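Local coordinates for tyrosyl-DNA phosphodiesterase 2 (Danio rerio, PDB 4F1H), which belongs to the endonuclease/exonuclease/phosphatase family of the DNase I-like clan and is seen here with DNA and magnesium bound, at residues D172-L177 against E181-T186; I208-A213 against P217-D222; S8-G13 against A150-L155. All coordinates share one frame; numbering follows the deposited sequence.

The three contacts illustrate how chemistry follows position in a two-sheet fold. Interaction 3, near the centre of the chain and wholly buried, is polar: strand 4-10 of one sheet meets the end of strand 145-150 of the other where a DNA phosphate binds. Interaction 1, farther out but still largely buried, presses a tryptophan against an arginine that reaches DNA. Interaction 2, partly buried and about 13 Å from the nucleic acid at the nearest atoms, joins strands 202-211 and 220-227 by apolar packing and one hydrogen bond. Interactions 1 and 2 are joined directly, V173 packing on P221; interactions 2 and 3 touch where I208 meets A150. Interactions 1 and 3 do not touch.

Interaction 1 of 3, residues D172-L177 against E181-T186; sequences DVWEQL and EHCRYT. With nucleotides of chain A.
The indole of W174 and the guanidinium of R184 meet with their planes 40° apart, an inclined packing of ring and chain and not a stack. In the conformer described here C183 SG lies at the indole edge, in plane and 3.8 Å from W174 CD1, a cysteine sulfur-aromatic contact that holds for this conformer alone. R184 meets the six-membered ring with its methylenes, R184 CG lying 3.5 Å from W174 CZ2. One face of the guanidinium has Y185 OH 3.4 Å above its plane and over its centre, while its edge is taken by anions: the carboxylate of E181 and OP1 of DG5 of chain A.

R184 CG stands anti to the backbone N (chi1 -176°) and the chain stays extended to NE, which takes the aliphatic part obliquely across the six-membered ring and carries the charged end beyond it. There NH1 of R184 donates to E181 OE2 at 2.8 Å, a salt bridge lying in the guanidinium plane and using the syn lone pair of the acid. The same R184 NH1 also donates to OP1 of DG5 of chain A at 3.2 Å, an almost straight bond of 166°.

The indole is fixed from its own side as well. W174 NE1 gives its hydrogen to the backbone oxygen of Q180, and D172 caps the helix 173-176 that carries the ring, its OD1 accepting weakly from the backbone N of both W174 and E175. A salt bridge to R204 holds the other carboxylate oxygen of D172.

A buried aromatic thus supports the stem of the arginine while E181 holds its head. Carboxylate and phosphate, both on one NH1, would restrict rotation of the guanidinium and probably neutralise its charge locally, consistent with a part in gripping the DNA backbone.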
loop_
_atom_site.group_PDB
_atom_site.type_symbol
_atom_site.label_atom_id
_atom_site.label_comp_id
_atom_site.label_asym_id
_atom_site.label_seq_id
_atom_site.Cartn_x
_atom_site.Cartn_y
_atom_site.Cartn_z
ATOM N N ASP B 172 3.317 8.926 8.259
ATOM C CA ASP B 172 2.349 8.334 9.173
ATOM C C ASP B 172 3.033 8.432 10.547
ATOM O O ASP B 172 4.159 7.924 10.731
ATOM C CB ASP B 172 2.110 6.882 8.722
ATOM C CG ASP B 172 1.284 6.066 9.708
ATOM O OD1 ASP B 172 1.552 6.147 10.926
ATOM O OD2 ASP B 172 0.395 5.323 9.217
ATOM N N VAL B 173 2.375 9.048 11.536
ATOM C CA VAL B 173 3.028 9.319 12.829
ATOM C C VAL B 173 3.512 8.046 13.544
ATOM O O VAL B 173 4.618 8.019 14.131
ATOM C CB VAL B 173 2.116 10.189 13.746
ATOM C CG1 VAL B 173 2.676 10.317 15.149
ATOM C CG2 VAL B 173 1.904 11.568 13.115
ATOM N N TRP B 174 2.699 6.986 13.514
ATOM C CA TRP B 174 3.113 5.760 14.171
ATOM C C TRP B 174 4.411 5.235 13.539
ATOM O O TRP B 174 5.299 4.771 14.262
ATOM C CB TRP B 174 2.011 4.703 14.095
ATOM C CG TRP B 174 2.426 3.399 14.649
ATOM C CD1 TRP B 174 2.512 3.076 15.974
ATOM C CD2 TRP B 174 2.786 2.215 13.912
ATOM N NE1 TRP B 174 2.895 1.755 16.109
ATOM C CE2 TRP B 174 3.079 1.213 14.865
ATOM C CE3 TRP B 174 2.888 1.909 12.548
ATOM C CZ2 TRP B 174 3.497 -0.083 14.493
ATOM C CZ3 TRP B 174 3.292 0.624 12.169
ATOM C CH2 TRP B 174 3.594 -0.357 13.145
ATOM N N GLU B 175 4.516 5.284 12.211
ATOM C CA GLU B 175 5.758 4.847 11.539
ATOM C C GLU B 175 6.916 5.747 11.937
ATOM O O GLU B 175 8.007 5.283 12.295
ATOM C CB GLU B 175 5.580 4.883 10.015
ATOM C CG GLU B 175 4.542 3.897 9.533
ATOM C CD GLU B 175 4.386 3.895 8.021
ATOM O OE1 GLU B 175 4.847 4.846 7.341
ATOM O OE2 GLU B 175 3.797 2.920 7.516
ATOM N N GLN B 176 6.672 7.046 11.890
ATOM C CA GLN B 176 7.706 8.037 12.176
ATOM C C GLN B 176 8.223 7.881 13.607
ATOM O O GLN B 176 9.419 8.110 13.882
ATOM C CB GLN B 176 7.140 9.446 11.930
ATOM C CG GLN B 176 8.161 10.568 11.971
ATOM C CD GLN B 176 9.107 10.530 10.778
ATOM O OE1 GLN B 176 8.774 9.999 9.714
ATOM N NE2 GLN B 176 10.296 11.091 10.952
ATOM N N LEU B 177 7.349 7.454 14.525
ATOM C CA LEU B 177 7.747 7.295 15.922
ATOM C C LEU B 177 8.421 5.945 16.203
ATOM O O LEU B 177 8.745 5.632 17.351
ATOM C CB LEU B 177 6.569 7.536 16.883
ATOM C CG LEU B 177 6.116 8.990 16.994
ATOM C CD1 LEU B 177 4.876 9.111 17.881
ATOM C CD2 LEU B 177 7.238 9.850 17.563
ATOM N N GLU B 181 5.514 -1.386 19.105
ATOM C CA GLU B 181 4.645 -2.549 19.063
ATOM C C GLU B 181 3.404 -2.393 19.912
ATOM O O GLU B 181 2.345 -2.934 19.596
ATOM C CB GLU B 181 5.418 -3.811 19.473
ATOM C CG GLU B 181 5.782 -4.683 18.285
ATOM C CD GLU B 181 4.562 -5.060 17.464
ATOM O OE1 GLU B 181 3.519 -5.392 18.077
ATOM O OE2 GLU B 181 4.643 -5.018 16.212
ATOM N N HIS B 182 3.523 -1.618 20.982
ATOM C CA HIS B 182 2.441 -1.521 21.950
ATOM C C HIS B 182 1.546 -0.286 21.785
ATOM O O HIS B 182 0.661 -0.038 22.608
ATOM C CB HIS B 182 2.994 -1.672 23.373
ATOM C CG HIS B 182 3.630 -3.006 23.623
ATOM N ND1 HIS B 182 4.994 -3.175 23.740
ATOM C CD2 HIS B 182 3.088 -4.243 23.745
ATOM C CE1 HIS B 182 5.263 -4.453 23.940
ATOM N NE2 HIS B 182 4.123 -5.122 23.947
ATOM N N CYS B 183 1.772 0.480 20.718
ATOM C CA CYS B 183 0.775 1.444 20.266
ATOM C C CYS B 183 0.449 1.206 18.778
ATOM O O CYS B 183 0.156 2.139 18.029
ATOM C CB CYS B 183 1.222 2.883 20.525
ATOM S SG CYS B 183 2.763 3.386 19.710
ATOM N N ARG B 184 0.473 -0.061 18.372
ATOM C CA ARG B 184 0.194 -0.457 16.970
ATOM C C ARG B 184 -1.290 -0.707 16.626
ATOM O O ARG B 184 -1.858 -0.024 15.759
ATOM C CB ARG B 184 0.967 -1.739 16.673
ATOM C CG ARG B 184 0.850 -2.211 15.243
ATOM C CD ARG B 184 1.842 -3.368 15.011
ATOM N NE ARG B 184 1.625 -3.903 13.668
ATOM C CZ ARG B 184 2.382 -4.838 13.105
ATOM N NH1 ARG B 184 3.427 -5.327 13.758
ATOM N NH2 ARG B 184 2.108 -5.243 11.879
ATOM N N TYR B 185 -1.919 -1.667 17.292
ATOM C CA TYR B 185 -3.259 -2.077 16.879
ATOM C C TYR B 185 -4.274 -1.190 17.541
ATOM O O TYR B 185 -4.222 -0.968 18.771
ATOM C CB TYR B 185 -3.524 -3.537 17.280
ATOM C CG TYR B 185 -2.473 -4.435 16.730
ATOM C CD1 TYR B 185 -2.295 -4.542 15.348
ATOM C CD2 TYR B 185 -1.630 -5.152 17.579
ATOM C CE1 TYR B 185 -1.300 -5.377 14.813
ATOM C CE2 TYR B 185 -0.634 -5.973 17.058
ATOM C CZ TYR B 185 -0.483 -6.081 15.675
ATOM O OH TYR B 185 0.512 -6.898 15.162
ATOM N N THR B 186 -5.215 -0.678 16.746
ATOM C CA THR B 186 -6.217 0.263 17.276
ATOM C C THR B 186 -7.623 -0.332 17.260
ATOM O O THR B 186 -8.569 0.201 17.856
ATOM C CB THR B 186 -6.231 1.610 16.512
ATOM O OG1 THR B 186 -6.758 1.413 15.187
ATOM C CG2 THR B 186 -4.828 2.262 16.403
ATOM P P DA A 4 -2.307 -7.279 9.483
ATOM O OP1 DA A 4 -2.068 -5.814 9.470
ATOM O OP2 DA A 4 -2.498 -7.955 8.168
ATOM O "O5'" DA A 4 -1.157 -8.047 10.262
ATOM C "C5'" DA A 4 -0.785 -7.607 11.579
ATOM C "C4'" DA A 4 0.259 -8.563 12.100
ATOM O "O4'" DA A 4 -0.367 -9.831 12.429
ATOM C "C3'" DA A 4 1.397 -8.904 11.128
ATOM O "O3'" DA A 4 2.533 -8.777 11.963
ATOM C "C2'" DA A 4 1.136 -10.358 10.709
ATOM C "C1'" DA A 4 0.485 -10.890 11.982
ATOM N N9 DA A 4 -0.411 -12.032 11.819
ATOM C C8 DA A 4 -1.209 -12.341 10.742
ATOM N N7 DA A 4 -1.933 -13.432 10.923
ATOM C C5 DA A 4 -1.607 -13.844 12.214
ATOM C C6 DA A 4 -2.045 -14.951 12.992
ATOM N N6 DA A 4 -2.948 -15.852 12.558
ATOM N N1 DA A 4 -1.525 -15.084 14.239
ATOM C C2 DA A 4 -0.628 -14.176 14.672
ATOM N N3 DA A 4 -0.140 -13.104 14.029
ATOM C C4 DA A 4 -0.689 -12.989 12.791
ATOM P P DG A 5 4.016 -8.756 11.353
ATOM O OP1 DG A 5 4.797 -7.741 12.117
ATOM O OP2 DG A 5 3.925 -8.660 9.861
ATOM O "O5'" DG A 5 4.546 -10.210 11.718
ATOM C "C5'" DG A 5 4.540 -10.576 13.103
ATOM C "C4'" DG A 5 4.650 -12.084 13.312
ATOM O "O4'" DG A 5 3.486 -12.788 12.791
ATOM C "C3'" DG A 5 5.823 -12.788 12.640
ATOM O "O3'" DG A 5 6.149 -13.882 13.473
ATOM C "C2'" DG A 5 5.210 -13.331 11.354
ATOM C "C1'" DG A 5 3.922 -13.862 11.978
ATOM N N9 DG A 5 2.854 -14.175 11.033
ATOM C C8 DG A 5 2.583 -13.565 9.823
ATOM N N7 DG A 5 1.547 -14.082 9.216
ATOM C C5 DG A 5 1.096 -15.094 10.075
ATOM C C6 DG A 5 0.005 -15.999 9.948
ATOM O O6 DG A 5 -0.841 -16.106 9.023
ATOM N N1 DG A 5 -0.068 -16.847 11.065
ATOM C C2 DG A 5 0.789 -16.824 12.144
ATOM N N2 DG A 5 0.541 -17.726 13.108
ATOM N N3 DG A 5 1.813 -15.977 12.269
ATOM C C4 DG A 5 1.901 -15.149 11.194
#

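Interaction 2 of 3, residues I208-A213 against P217-D222; sequences IFLRSA and PPVTPD
L210 fills the tight half of this contact, where the end of strand 202-211, in one sheet, packs against the start of strand 220-227, the outermost strand of the other sheet within this chain. With CG of L210 anti to the backbone N (chi1 169°), the branch points at the other segment: L210 CD2 enters between V219 and P221, 3.8 Å from P221 CD and 4.0 Å from V219 CG1, whereas CD1 meets that valine methyl alone. I146 touches both L210 and V219, I148 and F248 add further contacts to L210, and V173 of helix 173-176 touches both L210 and P221.

Toward S212-A213 and P217-P218 the contact becomes polar and wetter. OG of S212 accepts from the backbone N of V219 at 3.0 Å, nearly straight at 168°, and lies 3.5 Å from P218 CA. Water 1 donates to V219 O at 2.7 Å; its link to S212 OG is unusually short and of undecided direction. Water 2 lies near A213 O and P217 O, with more acceptors about it than protons to give.

The serine thus satisfies the V219 N-H and perhaps, through water, its carbonyl, while leucine, valine and proline supply the dry packing.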
loop_
_atom_site.group_PDB
_atom_site.type_symbol
_atom_site.label_atom_id
_atom_site.label_comp_id
_atom_site.label_asym_id
_atom_site.label_seq_id
_atom_site.Cartn_x
_atom_site.Cartn_y
_atom_site.Cartn_z
ATOM N N ILE B 208 -2.697 8.681 11.777
ATOM C CA ILE B 208 -2.465 10.132 11.713
ATOM C C ILE B 208 -1.426 10.394 10.641
ATOM O O ILE B 208 -0.335 9.764 10.655
ATOM C CB ILE B 208 -1.882 10.658 13.036
ATOM C CG1 ILE B 208 -2.787 10.250 14.204
ATOM C CG2 ILE B 208 -1.661 12.158 12.982
ATOM C CD1 ILE B 208 -2.128 10.496 15.578
ATOM N N PHE B 209 -1.739 11.320 9.730
ATOM C CA PHE B 209 -0.804 11.757 8.657
ATOM C C PHE B 209 -0.393 13.191 8.949
ATOM O O PHE B 209 -1.229 14.022 9.330
ATOM C CB PHE B 209 -1.463 11.642 7.269
ATOM C CG PHE B 209 -1.898 10.231 6.906
ATOM C CD1 PHE B 209 -1.154 9.118 7.308
ATOM C CD2 PHE B 209 -3.080 10.031 6.193
ATOM C CE1 PHE B 209 -1.574 7.823 6.981
ATOM C CE2 PHE B 209 -3.498 8.747 5.843
ATOM C CZ PHE B 209 -2.751 7.639 6.261
ATOM N N LEU B 210 0.895 13.483 8.793
ATOM C CA LEU B 210 1.455 14.784 9.153
ATOM C C LEU B 210 2.239 15.358 7.992
ATOM O O LEU B 210 3.018 14.647 7.357
ATOM C CB LEU B 210 2.361 14.628 10.387
ATOM C CG LEU B 210 3.222 15.846 10.740
ATOM C CD1 LEU B 210 2.327 17.016 11.238
ATOM C CD2 LEU B 210 4.276 15.488 11.806
ATOM N N ARG B 211 2.017 16.637 7.691
ATOM C CA ARG B 211 2.860 17.363 6.728
ATOM C C ARG B 211 3.288 18.693 7.354
ATOM O O ARG B 211 2.481 19.380 8.005
ATOM C CB ARG B 211 2.101 17.623 5.422
ATOM C CG ARG B 211 3.026 18.137 4.298
ATOM C CD ARG B 211 2.236 18.993 3.326
ATOM N NE ARG B 211 2.047 20.324 3.882
ATOM C CZ ARG B 211 1.373 21.298 3.282
ATOM N NH1 ARG B 211 1.284 22.480 3.862
ATOM N NH2 ARG B 211 0.782 21.083 2.118
ATOM N N SER B 212 4.574 19.052 7.220
ATOM C CA SER B 212 5.013 20.345 7.744
ATOM C C SER B 212 4.580 21.496 6.852
ATOM O O SER B 212 4.116 21.300 5.728
ATOM C CB SER B 212 6.540 20.392 7.889
ATOM O OG SER B 212 7.005 19.321 8.679
ATOM N N ALA B 213 4.744 22.706 7.379
ATOM C CA ALA B 213 4.574 23.934 6.594
ATOM C C ALA B 213 5.959 24.233 6.044
ATOM O O ALA B 213 6.946 24.045 6.766
ATOM C CB ALA B 213 4.161 25.083 7.515
ATOM N N PRO B 217 9.981 25.742 10.649
ATOM C CA PRO B 217 10.837 24.548 10.742
ATOM C C PRO B 217 9.977 23.289 10.749
ATOM O O PRO B 217 8.837 23.363 11.215
ATOM C CB PRO B 217 11.521 24.705 12.110
ATOM C CG PRO B 217 11.394 26.166 12.450
ATOM C CD PRO B 217 10.098 26.610 11.836
ATOM N N PRO B 218 10.509 22.157 10.264
ATOM C CA PRO B 218 9.689 20.942 10.153
ATOM C C PRO B 218 9.132 20.515 11.503
ATOM O O PRO B 218 9.736 20.761 12.558
ATOM C CB PRO B 218 10.669 19.892 9.618
ATOM C CG PRO B 218 11.777 20.695 8.978
ATOM C CD PRO B 218 11.902 21.914 9.853
ATOM N N VAL B 219 7.955 19.903 11.459
ATOM C CA VAL B 219 7.275 19.433 12.644
ATOM C C VAL B 219 7.580 17.959 12.730
ATOM O O VAL B 219 7.538 17.236 11.712
ATOM C CB VAL B 219 5.755 19.547 12.457
ATOM C CG1 VAL B 219 5.010 18.973 13.667
ATOM C CG2 VAL B 219 5.375 20.981 12.231
ATOM N N THR B 220 7.906 17.507 13.931
ATOM C CA THR B 220 8.026 16.080 14.170
ATOM C C THR B 220 6.997 15.684 15.226
ATOM O O THR B 220 6.666 16.485 16.106
ATOM C CB THR B 220 9.425 15.730 14.699
ATOM O OG1 THR B 220 9.691 16.520 15.863
ATOM C CG2 THR B 220 10.466 16.040 13.637
ATOM N N PRO B 221 6.480 14.457 15.135
ATOM C CA PRO B 221 5.701 13.995 16.293
ATOM C C PRO B 221 6.610 13.810 17.496
ATOM O O PRO B 221 7.813 13.561 17.326
ATOM C CB PRO B 221 5.143 12.646 15.825
ATOM C CG PRO B 221 6.068 12.176 14.737
ATOM C CD PRO B 221 6.584 13.437 14.073
ATOM N N ASP B 222 6.044 13.927 18.690
ATOM C CA ASP B 222 6.786 13.833 19.937
ATOM C C ASP B 222 6.506 12.496 20.610
ATOM O O ASP B 222 7.378 11.635 20.699
ATOM C CB ASP B 222 6.364 14.995 20.820
ATOM C CG ASP B 222 7.015 14.962 22.183
ATOM O OD1 ASP B 222 8.230 14.689 22.226
ATOM O OD2 ASP B 222 6.310 15.213 23.198
HETATM O O HOH W 1 6.513 16.921 9.202
HETATM O O HOH W 2 6.567 23.314 9.520
#

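Interaction 3 of 3, residues S8-G13 against A150-L155; sequences SWNVDG and AGDTNL. With nucleotides of chain A.
OD2 of D152 draws together the two segments and the DNA. N10 ND2 donates to it at 2.8 Å, in the amide plane of the asparagine and to the anti lone pair of the carboxylate, while OP2 of DT1 of chain A lies 2.9 Å from the same D152 OD2. Amide and carboxylate planes are 55° apart. Both side chains extend toward each other, N10 with CG anti to its N (chi1 176°) and D152 likewise, which places the amide and carboxylate in the gap between the two chains.

Each group is also fixed from behind by an Asx turn. N10 OD1 accepts from D12 N, nearly along its C=O axis, which orients the amide with its nitrogen toward D152; D152 OD1 accepts from N154 N at 3.1 Å. N154 in turn donates through ND2 to OP3 of DT1 of chain A, a bond of 160°, and the same nitrogen also donates to L117 O.

Earlier in both segments, away from the phosphate, the contact turns compact, S8 CB resting 3.8 Å from A150 CB. H241 and H116 lie around D152, and a magnesium ion sits about 4 Å from the N10 side chain at the nearest atoms. An asparagine and an aspartate from the ends of central strands of the two sheets, meeting beside a DNA phosphate and a magnesium ion, are consistent with the active-site cleft of the DNase I-like fold.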
loop_
_atom_site.group_PDB
_atom_site.type_symbol
_atom_site.label_atom_id
_atom_site.label_comp_id
_atom_site.label_asym_id
_atom_site.label_seq_id
_atom_site.Cartn_x
_atom_site.Cartn_y
_atom_site.Cartn_z
ATOM N N SER B 8 -7.639 11.237 18.570
ATOM C CA SER B 8 -8.520 10.814 17.471
ATOM C C SER B 8 -9.186 9.525 17.936
ATOM O O SER B 8 -8.540 8.622 18.503
ATOM C CB SER B 8 -7.707 10.521 16.197
ATOM O OG SER B 8 -8.560 10.129 15.111
ATOM N N TRP B 9 -10.489 9.416 17.728
ATOM C CA TRP B 9 -11.214 8.249 18.269
ATOM C C TRP B 9 -12.505 7.992 17.512
ATOM O O TRP B 9 -13.354 8.886 17.381
ATOM C CB TRP B 9 -11.530 8.495 19.741
ATOM C CG TRP B 9 -11.627 7.269 20.614
ATOM C CD1 TRP B 9 -11.930 5.976 20.254
ATOM C CD2 TRP B 9 -11.374 7.250 22.026
ATOM N NE1 TRP B 9 -11.897 5.154 21.385
ATOM C CE2 TRP B 9 -11.597 5.930 22.476
ATOM C CE3 TRP B 9 -11.047 8.240 22.953
ATOM C CZ2 TRP B 9 -11.422 5.539 23.817
ATOM C CZ3 TRP B 9 -10.894 7.853 24.327
ATOM C CH2 TRP B 9 -11.086 6.509 24.718
ATOM N N ASN B 10 -12.687 6.750 17.048
ATOM C CA ASN B 10 -13.996 6.331 16.556
ATOM C C ASN B 10 -14.773 5.866 17.796
ATOM O O ASN B 10 -14.400 4.878 18.448
ATOM C CB ASN B 10 -13.804 5.187 15.523
ATOM C CG ASN B 10 -15.115 4.615 15.035
ATOM O OD1 ASN B 10 -16.091 4.558 15.781
ATOM N ND2 ASN B 10 -15.142 4.151 13.789
ATOM N N VAL B 11 -15.863 6.590 18.102
ATOM C CA VAL B 11 -16.619 6.395 19.347
ATOM C C VAL B 11 -17.653 5.289 19.273
ATOM O O VAL B 11 -18.307 4.995 20.277
ATOM C CB VAL B 11 -17.270 7.718 19.850
ATOM C CG1 VAL B 11 -16.170 8.803 19.940
ATOM C CG2 VAL B 11 -18.420 8.186 18.894
ATOM N N ASP B 12 -17.812 4.694 18.087
ATOM C CA ASP B 12 -18.729 3.558 17.913
ATOM C C ASP B 12 -20.169 3.938 18.310
ATOM O O ASP B 12 -20.834 3.219 19.049
ATOM C CB ASP B 12 -18.287 2.319 18.680
ATOM C CG ASP B 12 -18.977 1.044 18.206
ATOM O OD1 ASP B 12 -19.711 1.078 17.190
ATOM O OD2 ASP B 12 -18.761 -0.005 18.840
ATOM N N GLY B 13 -20.651 5.043 17.761
ATOM C CA GLY B 13 -22.018 5.481 17.980
ATOM C C GLY B 13 -23.087 4.539 17.439
ATOM O O GLY B 13 -24.247 4.648 17.839
ATOM N N ALA B 150 -6.276 13.020 10.944
ATOM C CA ALA B 150 -6.365 11.914 11.895
ATOM C C ALA B 150 -7.746 11.349 11.728
ATOM O O ALA B 150 -8.730 12.082 11.751
ATOM C CB ALA B 150 -6.156 12.405 13.348
ATOM N N GLY B 151 -7.833 10.047 11.560
ATOM C CA GLY B 151 -9.157 9.451 11.448
ATOM C C GLY B 151 -9.139 7.947 11.446
ATOM O O GLY B 151 -8.102 7.310 11.569
ATOM N N ASP B 152 -10.333 7.382 11.334
ATOM C CA ASP B 152 -10.478 5.949 11.208
ATOM C C ASP B 152 -10.425 5.676 9.723
ATOM O O ASP B 152 -11.425 5.855 9.017
ATOM C CB ASP B 152 -11.803 5.480 11.798
ATOM C CG ASP B 152 -12.002 3.983 11.621
ATOM O OD1 ASP B 152 -11.127 3.329 11.000
ATOM O OD2 ASP B 152 -13.042 3.480 12.071
ATOM N N THR B 153 -9.245 5.285 9.254
ATOM C CA THR B 153 -9.014 5.112 7.831
ATOM C C THR B 153 -9.457 3.723 7.353
ATOM O O THR B 153 -9.501 3.503 6.154
ATOM C CB THR B 153 -7.528 5.232 7.507
ATOM O OG1 THR B 153 -6.834 4.078 8.032
ATOM C CG2 THR B 153 -6.929 6.526 8.032
ATOM N N ASN B 154 -9.718 2.770 8.273
ATOM C CA ASN B 154 -9.984 1.380 7.890
ATOM C C ASN B 154 -8.920 0.760 6.985
ATOM O O ASN B 154 -9.177 -0.233 6.273
ATOM C CB ASN B 154 -11.385 1.257 7.265
ATOM C CG ASN B 154 -12.445 1.189 8.311
ATOM O OD1 ASN B 154 -12.443 0.252 9.113
ATOM N ND2 ASN B 154 -13.368 2.160 8.332
ATOM N N LEU B 155 -7.730 1.340 7.011
ATOM C CA LEU B 155 -6.685 0.912 6.060
ATOM C C LEU B 155 -5.969 -0.355 6.471
ATOM O O LEU B 155 -5.754 -0.657 7.658
ATOM C CB LEU B 155 -5.623 2.015 5.888
ATOM C CG LEU B 155 -6.133 3.142 4.978
ATOM C CD1 LEU B 155 -5.188 4.367 5.090
ATOM C CD2 LEU B 155 -6.397 2.722 3.504
ATOM O OP3 DT A 1 -15.507 1.376 10.429
ATOM P P DT A 1 -14.913 0.550 11.526
ATOM O OP1 DT A 1 -15.322 0.890 12.880
ATOM O OP2 DT A 1 -13.411 0.650 11.556
ATOM O "O5'" DT A 1 -15.233 -0.957 11.153
ATOM C "C5'" DT A 1 -15.046 -1.946 12.180
ATOM C "C4'" DT A 1 -15.473 -3.269 11.578
ATOM O "O4'" DT A 1 -16.927 -3.249 11.543
ATOM C "C3'" DT A 1 -14.990 -3.542 10.149
ATOM O "O3'" DT A 1 -14.828 -4.963 9.980
ATOM C "C2'" DT A 1 -16.152 -3.054 9.288
ATOM C "C1'" DT A 1 -17.338 -3.440 10.171
ATOM N N1 DT A 1 -18.579 -2.661 9.890
ATOM C C2 DT A 1 -19.689 -3.352 9.443
ATOM O O2 DT A 1 -19.694 -4.578 9.249
ATOM N N3 DT A 1 -20.780 -2.559 9.202
ATOM C C4 DT A 1 -20.895 -1.182 9.370
ATOM O O4 DT A 1 -21.955 -0.575 9.126
ATOM C C5 DT A 1 -19.684 -0.538 9.846
ATOM C C7 DT A 1 -19.641 0.948 10.033
ATOM C C6 DT A 1 -18.594 -1.282 10.088
#